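Local coordinates for protein N-acetylglucosamine 2-epimerase (Xylella fastidiosa, PDB 3GT5) that probably acts as a sugar isomerase of the N-acylglucosamine 2-epimerase family, although its own substrate is not established, at residues 37-42 against 362-367; 54-59 against 375-380. All blocks are in the same frame, centred on the assembly; numbering follows the deposited sequence.

Contact 1. Residues 37-42 against 362-367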
ATOM      1  N   PHE A  37      10.455  10.548 -10.431  1.00 20.38           N
ATOM      2  CA  PHE A  37      11.698   9.991 -10.959  1.00 20.36           C
ATOM      3  C   PHE A  37      11.509   9.305 -12.299  1.00 20.86           C
ATOM      4  O   PHE A  37      10.571   8.496 -12.512  1.00 18.02           O
ATOM      5  CB  PHE A  37      12.302   8.931 -10.036  1.00 20.78           C
ATOM      6  CG  PHE A  37      12.514   9.385  -8.607  1.00 20.50           C
ATOM      7  CD1 PHE A  37      13.781   9.679  -8.147  1.00 22.96           C
ATOM      8  CD2 PHE A  37      11.452   9.466  -7.703  1.00 20.37           C
ATOM      9  CE1 PHE A  37      13.980  10.087  -6.850  1.00 23.28           C
ATOM     10  CE2 PHE A  37      11.667   9.869  -6.393  1.00 20.62           C
ATOM     11  CZ  PHE A  37      12.914  10.191  -5.973  1.00 22.36           C
ATOM     12  N   ARG A  38      12.431   9.595 -13.224  1.00 21.73           N
ATOM     13  CA  ARG A  38      12.542   8.839 -14.451  1.00 22.22           C
ATOM     14  C   ARG A  38      13.221   7.477 -14.258  1.00 22.17           C
ATOM     15  O   ARG A  38      13.789   7.201 -13.195  1.00 21.44           O
ATOM     16  CB  ARG A  38      13.358   9.619 -15.502  1.00 22.73           C
ATOM     17  CG  ARG A  38      12.759  10.931 -15.900  1.00 26.64           C
ATOM     18  CD  ARG A  38      13.526  11.570 -17.085  1.00 29.15           C
ATOM     19  NE  ARG A  38      12.962  12.874 -17.380  1.00 33.27           N
ATOM     20  CZ  ARG A  38      13.390  14.039 -16.884  1.00 33.77           C
ATOM     21  NH1 ARG A  38      14.421  14.115 -16.049  1.00 36.08           N
ATOM     22  NH2 ARG A  38      12.763  15.159 -17.234  1.00 37.90           N
ATOM     23  N   ASP A  39      13.198   6.649 -15.305  1.00 21.71           N
ATOM     24  CA  ASP A  39      13.782   5.314 -15.251  1.00 23.37           C
ATOM     25  C   ASP A  39      15.225   5.355 -14.780  1.00 23.21           C
ATOM     26  O   ASP A  39      15.656   4.463 -14.077  1.00 22.13           O
ATOM     27  CB  ASP A  39      13.745   4.619 -16.609  1.00 23.78           C
ATOM     28  CG  ASP A  39      12.351   4.107 -17.011  1.00 27.36           C
ATOM     29  OD1 ASP A  39      11.455   3.956 -16.158  1.00 25.57           O
ATOM     30  OD2 ASP A  39      12.151   3.796 -18.214  1.00 28.15           O
ATOM     31  N   ASP A  40      15.966   6.371 -15.209  1.00 23.85           N
ATOM     32  CA  ASP A  40      17.394   6.448 -14.890  1.00 24.90           C
ATOM     33  C   ASP A  40      17.672   7.151 -13.577  1.00 25.22           C
ATOM     34  O   ASP A  40      18.827   7.372 -13.229  1.00 25.80           O
ATOM     35  CB  ASP A  40      18.179   7.103 -16.031  1.00 26.42           C
ATOM     36  CG  ASP A  40      17.745   8.551 -16.299  1.00 27.44           C
ATOM     37  OD1 ASP A  40      17.019   9.185 -15.494  1.00 28.94           O
ATOM     38  OD2 ASP A  40      18.154   9.072 -17.359  1.00 33.28           O
ATOM     39  N   GLY A  41      16.616   7.513 -12.858  1.00 25.25           N
ATOM     40  CA  GLY A  41      16.773   8.128 -11.538  1.00 25.87           C
ATOM     41  C   GLY A  41      16.749   9.633 -11.518  1.00 26.65           C
ATOM     42  O   GLY A  41      16.724  10.225 -10.445  1.00 26.64           O
ATOM     43  N   SER A  42      16.721  10.269 -12.686  1.00 27.55           N
ATOM     44  CA  SER A  42      16.721  11.716 -12.729  1.00 27.38           C
ATOM     45  C   SER A  42      15.361  12.243 -12.255  1.00 27.44           C
ATOM     46  O   SER A  42      14.333  11.532 -12.368  1.00 27.22           O
ATOM     47  CB  SER A  42      17.120  12.231 -14.120  1.00 27.56           C
ATOM     48  OG  SER A  42      16.290  11.784 -15.146  1.00 29.36           O
ATOM     49  N   ASN A 362       2.955  -6.094 -22.441  1.00 29.69           N
ATOM     50  CA  ASN A 362       4.179  -5.969 -21.681  1.00 29.23           C
ATOM     51  C   ASN A 362       5.120  -4.916 -22.248  1.00 28.95           C
ATOM     52  O   ASN A 362       6.340  -5.004 -22.065  1.00 29.99           O
ATOM     53  CB  ASN A 362       4.871  -7.348 -21.558  1.00 28.56           C
ATOM     54  CG  ASN A 362       4.059  -8.334 -20.813  1.00 28.40           C
ATOM     55  OD1 ASN A 362       3.350  -7.971 -19.863  1.00 30.80           O
ATOM     56  ND2 ASN A 362       4.115  -9.604 -21.233  1.00 29.43           N
ATOM     57  N   ARG A 363       4.562  -3.889 -22.884  1.00 28.56           N
ATOM     58  CA  ARG A 363       5.364  -2.755 -23.377  1.00 29.19           C
ATOM     59  C   ARG A 363       5.277  -1.556 -22.465  1.00 28.62           C
ATOM     60  O   ARG A 363       4.231  -1.266 -21.904  1.00 26.94           O
ATOM     61  CB  ARG A 363       4.904  -2.358 -24.777  1.00 30.15           C
ATOM     62  CG  ARG A 363       5.088  -3.475 -25.815  1.00 33.14           C
ATOM     63  CD  ARG A 363       4.609  -3.023 -27.217  1.00 37.22           C
ATOM     64  NE  ARG A 363       3.252  -2.499 -27.080  1.00 43.33           N
ATOM     65  CZ  ARG A 363       2.454  -2.116 -28.067  1.00 47.13           C
ATOM     66  NH1 ARG A 363       2.841  -2.183 -29.342  1.00 46.91           N
ATOM     67  NH2 ARG A 363       1.232  -1.682 -27.755  1.00 48.00           N
ATOM     68  N   LYS A 364       6.391  -0.834 -22.350  1.00 28.63           N
ATOM     69  CA  LYS A 364       6.469   0.419 -21.620  1.00 29.67           C
ATOM     70  C   LYS A 364       5.661   1.532 -22.258  1.00 28.81           C
ATOM     71  O   LYS A 364       5.676   1.690 -23.467  1.00 30.10           O
ATOM     72  CB  LYS A 364       7.925   0.911 -21.617  1.00 30.44           C
ATOM     73  CG  LYS A 364       8.932  -0.068 -21.031  1.00 32.51           C
ATOM     74  CD  LYS A 364       9.041   0.087 -19.549  1.00 33.73           C
ATOM     75  CE  LYS A 364       9.488   1.494 -19.138  1.00 34.65           C
ATOM     76  NZ  LYS A 364      10.701   1.966 -19.863  1.00 34.53           N
ATOM     77  N   TYR A 365       4.992   2.334 -21.442  1.00 27.88           N
ATOM     78  CA  TYR A 365       4.329   3.543 -21.919  1.00 27.84           C
ATOM     79  C   TYR A 365       5.287   4.734 -22.057  1.00 28.41           C
ATOM     80  O   TYR A 365       5.163   5.530 -22.994  1.00 28.99           O
ATOM     81  CB  TYR A 365       3.171   3.943 -21.005  1.00 27.24           C
ATOM     82  CG  TYR A 365       1.917   3.116 -21.191  1.00 28.74           C
ATOM     83  CD1 TYR A 365       1.081   3.307 -22.297  1.00 30.69           C
ATOM     84  CD2 TYR A 365       1.553   2.151 -20.258  1.00 29.74           C
ATOM     85  CE1 TYR A 365      -0.071   2.569 -22.457  1.00 30.20           C
ATOM     86  CE2 TYR A 365       0.403   1.384 -20.426  1.00 28.89           C
ATOM     87  CZ  TYR A 365      -0.414   1.614 -21.512  1.00 30.03           C
ATOM     88  OH  TYR A 365      -1.556   0.873 -21.655  1.00 27.49           O
ATOM     89  N   ASN A 366       6.196   4.891 -21.095  1.00 27.57           N
ATOM     90  CA  ASN A 366       7.100   6.048 -21.043  1.00 27.84           C
ATOM     91  C   ASN A 366       8.193   5.771 -20.018  1.00 27.20           C
ATOM     92  O   ASN A 366       8.295   4.643 -19.512  1.00 25.92           O
ATOM     93  CB  ASN A 366       6.363   7.373 -20.750  1.00 28.38           C
ATOM     94  CG  ASN A 366       5.636   7.349 -19.441  1.00 31.39           C
ATOM     95  OD1 ASN A 366       6.161   6.851 -18.450  1.00 27.73           O
ATOM     96  ND2 ASN A 366       4.389   7.835 -19.434  1.00 36.94           N
ATOM     97  N   ASP A 367       8.986   6.793 -19.711  1.00 26.27           N
ATOM     98  CA  ASP A 367      10.141   6.643 -18.805  1.00 26.94           C
ATOM     99  C   ASP A 367       9.859   7.155 -17.376  1.00 25.16           C
ATOM    100  O   ASP A 367      10.790   7.360 -16.587  1.00 24.56           O
ATOM    101  CB  ASP A 367      11.347   7.415 -19.370  1.00 27.97           C
ATOM    102  CG  ASP A 367      11.149   8.949 -19.307  1.00 31.58           C
ATOM    103  OD1 ASP A 367       9.997   9.431 -19.107  1.00 36.63           O
ATOM    104  OD2 ASP A 367      12.159   9.684 -19.448  1.00 41.51           O
TER
HETATM  105  O   HOH W   1       8.891   3.720 -16.917  1.00 26.77           O
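D39 and D367 make the closest backbone approach, with their CA atoms 5.3 Å apart. Segment 37-42 is the loop of a beta hairpin between strands 36-37 and 43-45, a type I turn from R38 to G41 with G41 in the G1-bulge position, closed by R38 N to S42 O. An Asx turn overlaps its end: D40 OD1 accepts from S42 N. Segment 362-367 is an irregular loop before helix 377-387. The backbones share one hydrogen bond, D39 N to D367 O, at 2.8 Å with an N-H...O angle of 130°. R38 CA, 3.1 Å from D367 O, adds a CA-H...O contact.

D39 and K364 meet tip to tip in a salt bridge. K364 NZ is 2.9 Å from D39 OD2, on the syn side of the carboxylate. The lysine chain is bent at chi2, chi3 and chi4 on its way to the aspartate. K364 also makes a cation-pi contact with Y355. The other oxygen, D39 OD1, accepts from a water that also donates to N366 O. One carboxylate oxygen is thus bound directly to segment 362-367, the other through water. K369 NZ, just past segment 362-367, donates to D39 O.

R38 lies alongside D367, pointing the same way. Its CD is 3.3 Å from D367 OD2. The charged pair itself is long, with R38 NE 3.9 Å from that oxygen. The planes of the guanidinium and carboxylate are 48° apart. The R38 guanidinium is held within its own loop: NH1 donates to S42 OG at 3.1 Å, nearly straight at 168° and in plane.

Contact 2. Residues 54-59 against 375-380; sequences STRFVF and TDYHTM
R56 runs from helix 51-68 across Y377 to H378. Its CB starts against T375, 3.4 Å from OG1. CG lies 3.9 Å from both CB and CG of Y377. The chain is extended from CG to NE, which carries CD and NE past CG, CD2 and CE2 of the tyrosine, with NE 3.5 Å from CD2. At CZ the guanidinium has Y377 CD2 over one face, offset toward its rim, and the two planes are 27° apart. The tip ends near H378. NH2 donates in plane to a water whose O is 2.9 Å from H378 NE2. The imidazole plane stands at 84° to the guanidinium, and Y377 CE2 sits over the centre of the imidazole.

The two helices belong to the ring of helices of an (alpha/alpha)6 barrel, the fold of this family. Here the start of helix 377-387 meets helix 51-68 in the buried interior. The polar ends of this cluster look to other helices: Y377 OH bonds E180, and H378 ND1 bonds E314. R56 also makes a cation-pi contact with F117 of helix 112-127.

F59 meets the CD1 edge of Y377. Its CG is anti to the backbone N, and the ring receives the edge of Y377 on one face. This T-shaped pair has planes at 78° and CD2 of F59 3.5 Å from CD1 of Y377. F57, the next residue after R56, takes the methyl of T375 over its face. This CH-pi contact puts T375 CG2 3.8 Å from the F57 ring centroid.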
ATOM      1  N   SER A  54       5.598  11.324   0.541  1.00 17.35           N
ATOM      2  CA  SER A  54       6.291  11.787   1.757  1.00 17.32           C
ATOM      3  C   SER A  54       6.238  10.717   2.862  1.00 17.42           C
ATOM      4  O   SER A  54       7.232  10.453   3.550  1.00 17.93           O
ATOM      5  CB  SER A  54       5.688  13.103   2.306  1.00 16.89           C
ATOM      6  OG  SER A  54       5.941  14.196   1.442  1.00 18.36           O
ATOM      7  N   THR A  55       5.085  10.110   3.046  1.00 17.33           N
ATOM      8  CA  THR A  55       4.928   9.050   4.056  1.00 16.47           C
ATOM      9  C   THR A  55       5.538   7.702   3.627  1.00 17.69           C
ATOM     10  O   THR A  55       6.178   7.013   4.439  1.00 16.62           O
ATOM     11  CB  THR A  55       3.452   8.912   4.430  1.00 17.07           C
ATOM     12  OG1 THR A  55       2.667   8.691   3.246  1.00 16.21           O
ATOM     13  CG2 THR A  55       2.954  10.152   5.179  1.00 16.31           C
ATOM     14  N   ARG A  56       5.327   7.301   2.373  1.00 16.59           N
ATOM     15  CA  ARG A  56       5.842   6.011   1.911  1.00 16.87           C
ATOM     16  C   ARG A  56       7.364   5.972   1.958  1.00 16.67           C
ATOM     17  O   ARG A  56       7.944   4.931   2.239  1.00 16.36           O
ATOM     18  CB  ARG A  56       5.325   5.678   0.504  1.00 17.30           C
ATOM     19  CG  ARG A  56       3.888   5.129   0.539  1.00 16.28           C
ATOM     20  CD  ARG A  56       3.374   4.854  -0.851  1.00 17.55           C
ATOM     21  NE  ARG A  56       1.988   4.386  -0.822  1.00 15.99           N
ATOM     22  CZ  ARG A  56       1.320   3.979  -1.908  1.00 19.24           C
ATOM     23  NH1 ARG A  56       1.938   3.905  -3.077  1.00 19.99           N
ATOM     24  NH2 ARG A  56       0.055   3.569  -1.804  1.00 22.63           N
ATOM     25  N   PHE A  57       8.026   7.091   1.655  1.00 17.65           N
ATOM     26  CA  PHE A  57       9.502   7.108   1.751  1.00 17.55           C
ATOM     27  C   PHE A  57       9.993   6.919   3.194  1.00 18.43           C
ATOM     28  O   PHE A  57      11.045   6.354   3.411  1.00 19.39           O
ATOM     29  CB  PHE A  57      10.094   8.394   1.224  1.00 16.78           C
ATOM     30  CG  PHE A  57      10.428   8.375  -0.242  1.00 18.70           C
ATOM     31  CD1 PHE A  57      11.401   7.518  -0.742  1.00 18.49           C
ATOM     32  CD2 PHE A  57       9.823   9.275  -1.105  1.00 20.39           C
ATOM     33  CE1 PHE A  57      11.721   7.526  -2.105  1.00 20.79           C
ATOM     34  CE2 PHE A  57      10.147   9.293  -2.474  1.00 19.03           C
ATOM     35  CZ  PHE A  57      11.101   8.413  -2.955  1.00 19.62           C
ATOM     36  N   VAL A  58       9.240   7.390   4.188  1.00 18.08           N
ATOM     37  CA  VAL A  58       9.576   7.070   5.589  1.00 18.43           C
ATOM     38  C   VAL A  58       9.514   5.563   5.830  1.00 18.31           C
ATOM     39  O   VAL A  58      10.405   4.991   6.446  1.00 18.78           O
ATOM     40  CB  VAL A  58       8.628   7.786   6.548  1.00 17.80           C
ATOM     41  CG1 VAL A  58       8.744   7.268   8.014  1.00 19.67           C
ATOM     42  CG2 VAL A  58       8.857   9.262   6.503  1.00 18.28           C
ATOM     43  N   PHE A  59       8.478   4.890   5.329  1.00 18.37           N
ATOM     44  CA  PHE A  59       8.408   3.424   5.389  1.00 18.74           C
ATOM     45  C   PHE A  59       9.647   2.770   4.726  1.00 18.46           C
ATOM     46  O   PHE A  59      10.254   1.886   5.333  1.00 19.10           O
ATOM     47  CB  PHE A  59       7.073   2.917   4.765  1.00 18.77           C
ATOM     48  CG  PHE A  59       6.986   1.446   4.578  1.00 17.01           C
ATOM     49  CD1 PHE A  59       6.293   0.672   5.489  1.00 19.05           C
ATOM     50  CD2 PHE A  59       7.545   0.832   3.453  1.00 18.70           C
ATOM     51  CE1 PHE A  59       6.164  -0.701   5.309  1.00 19.41           C
ATOM     52  CE2 PHE A  59       7.437  -0.575   3.270  1.00 20.82           C
ATOM     53  CZ  PHE A  59       6.733  -1.325   4.206  1.00 20.95           C
ATOM     54  N   THR A 375       6.946   4.829  -4.496  1.00 17.05           N
ATOM     55  CA  THR A 375       8.255   4.836  -3.891  1.00 18.03           C
ATOM     56  C   THR A 375       8.818   3.447  -3.862  1.00 16.93           C
ATOM     57  O   THR A 375       9.863   3.227  -3.267  1.00 16.95           O
ATOM     58  CB  THR A 375       8.252   5.418  -2.448  1.00 17.28           C
ATOM     59  OG1 THR A 375       7.666   4.452  -1.572  1.00 19.79           O
ATOM     60  CG2 THR A 375       7.500   6.706  -2.417  1.00 19.52           C
ATOM     61  N   ASP A 376       8.163   2.499  -4.533  1.00 16.95           N
ATOM     62  CA  ASP A 376       8.436   1.061  -4.353  1.00 16.62           C
ATOM     63  C   ASP A 376       8.254   0.553  -2.901  1.00 17.50           C
ATOM     64  O   ASP A 376       8.810  -0.474  -2.496  1.00 19.13           O
ATOM     65  CB  ASP A 376       9.823   0.691  -4.945  1.00 17.90           C
ATOM     66  CG  ASP A 376       9.784   0.620  -6.471  1.00 17.39           C
ATOM     67  OD1 ASP A 376       9.653  -0.499  -7.009  1.00 20.65           O
ATOM     68  OD2 ASP A 376       9.841   1.675  -7.108  1.00 18.07           O
ATOM     69  N   TYR A 377       7.483   1.294  -2.118  1.00 16.69           N
ATOM     70  CA  TYR A 377       6.896   0.789  -0.873  1.00 15.83           C
ATOM     71  C   TYR A 377       6.186  -0.540  -1.116  1.00 14.89           C
ATOM     72  O   TYR A 377       6.359  -1.484  -0.346  1.00 14.57           O
ATOM     73  CB  TYR A 377       5.973   1.875  -0.215  1.00 15.56           C
ATOM     74  CG  TYR A 377       4.640   1.332   0.318  1.00 17.31           C
ATOM     75  CD1 TYR A 377       4.498   0.887   1.639  1.00 19.92           C
ATOM     76  CD2 TYR A 377       3.560   1.268  -0.499  1.00 18.50           C
ATOM     77  CE1 TYR A 377       3.259   0.415   2.119  1.00 19.61           C
ATOM     78  CE2 TYR A 377       2.341   0.808  -0.066  1.00 20.59           C
ATOM     79  CZ  TYR A 377       2.186   0.366   1.222  1.00 20.56           C
ATOM     80  OH  TYR A 377       0.931  -0.091   1.553  1.00 25.35           O
ATOM     81  N   HIS A 378       5.438  -0.685  -2.217  1.00 14.92           N
ATOM     82  CA  HIS A 378       4.747  -1.932  -2.450  1.00 16.18           C
ATOM     83  C   HIS A 378       5.710  -3.078  -2.761  1.00 16.16           C
ATOM     84  O   HIS A 378       5.451  -4.214  -2.325  1.00 16.23           O
ATOM     85  CB  HIS A 378       3.776  -1.873  -3.637  1.00 16.30           C
ATOM     86  CG  HIS A 378       2.497  -1.171  -3.371  1.00 18.22           C
ATOM     87  ND1 HIS A 378       1.461  -1.749  -2.675  1.00 20.77           N
ATOM     88  CD2 HIS A 378       2.057   0.049  -3.762  1.00 19.26           C
ATOM     89  CE1 HIS A 378       0.429  -0.923  -2.662  1.00 18.54           C
ATOM     90  NE2 HIS A 378       0.768   0.179  -3.306  1.00 18.17           N
ATOM     91  N   THR A 379       6.786  -2.824  -3.526  1.00 15.60           N
ATOM     92  CA  THR A 379       7.639  -3.927  -3.946  1.00 16.51           C
ATOM     93  C   THR A 379       8.625  -4.339  -2.845  1.00 17.03           C
ATOM     94  O   THR A 379       8.785  -5.520  -2.530  1.00 17.36           O
ATOM     95  CB  THR A 379       8.345  -3.583  -5.262  1.00 17.17           C
ATOM     96  OG1 THR A 379       9.201  -2.446  -5.062  1.00 17.66           O
ATOM     97  CG2 THR A 379       7.295  -3.245  -6.280  1.00 17.23           C
ATOM     98  N   MET A 380       9.299  -3.363  -2.268  1.00 17.27           N
ATOM     99  CA  MET A 380      10.143  -3.618  -1.094  1.00 17.19           C
ATOM    100  C   MET A 380       9.344  -4.122   0.093  1.00 17.06           C
ATOM    101  O   MET A 380       9.777  -5.055   0.779  1.00 17.73           O
ATOM    102  CB  MET A 380      10.939  -2.374  -0.700  1.00 17.16           C
ATOM    103  CG  MET A 380      12.118  -2.000  -1.668  1.00 18.42           C
ATOM    104  SD  MET A 380      13.207  -0.604  -1.131  1.00 11.10           S
ATOM    105  CE  MET A 380      12.024   0.765  -1.384  1.00 18.92           C
TER
HETATM  106  O   HOH W   2      -1.082   2.240  -4.045  1.00 31.49           O

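In the fold
Both contacts join an N-terminal part of the chain to its C-terminal part, more than 300 residues on. Contact 1 is at the surface, about 21 Å from the chain centre. It joins two loops through charges, a backbone bond and a water. Contact 2 is buried, about 8 Å from that centre. It joins helix 51-68 to helix 377-387 and the loop before it, through an edge-to-face aromatic pair, a methyl over a ring face and a tyrosine over a guanidinium face. It buries 411 Å², against 213 Å² for contact 1. The contact centres are about 18 Å apart, yet F37 CE2 is 3.8 Å from F57 CZ. Y22 also links them, packing on F37 and bonding to D376.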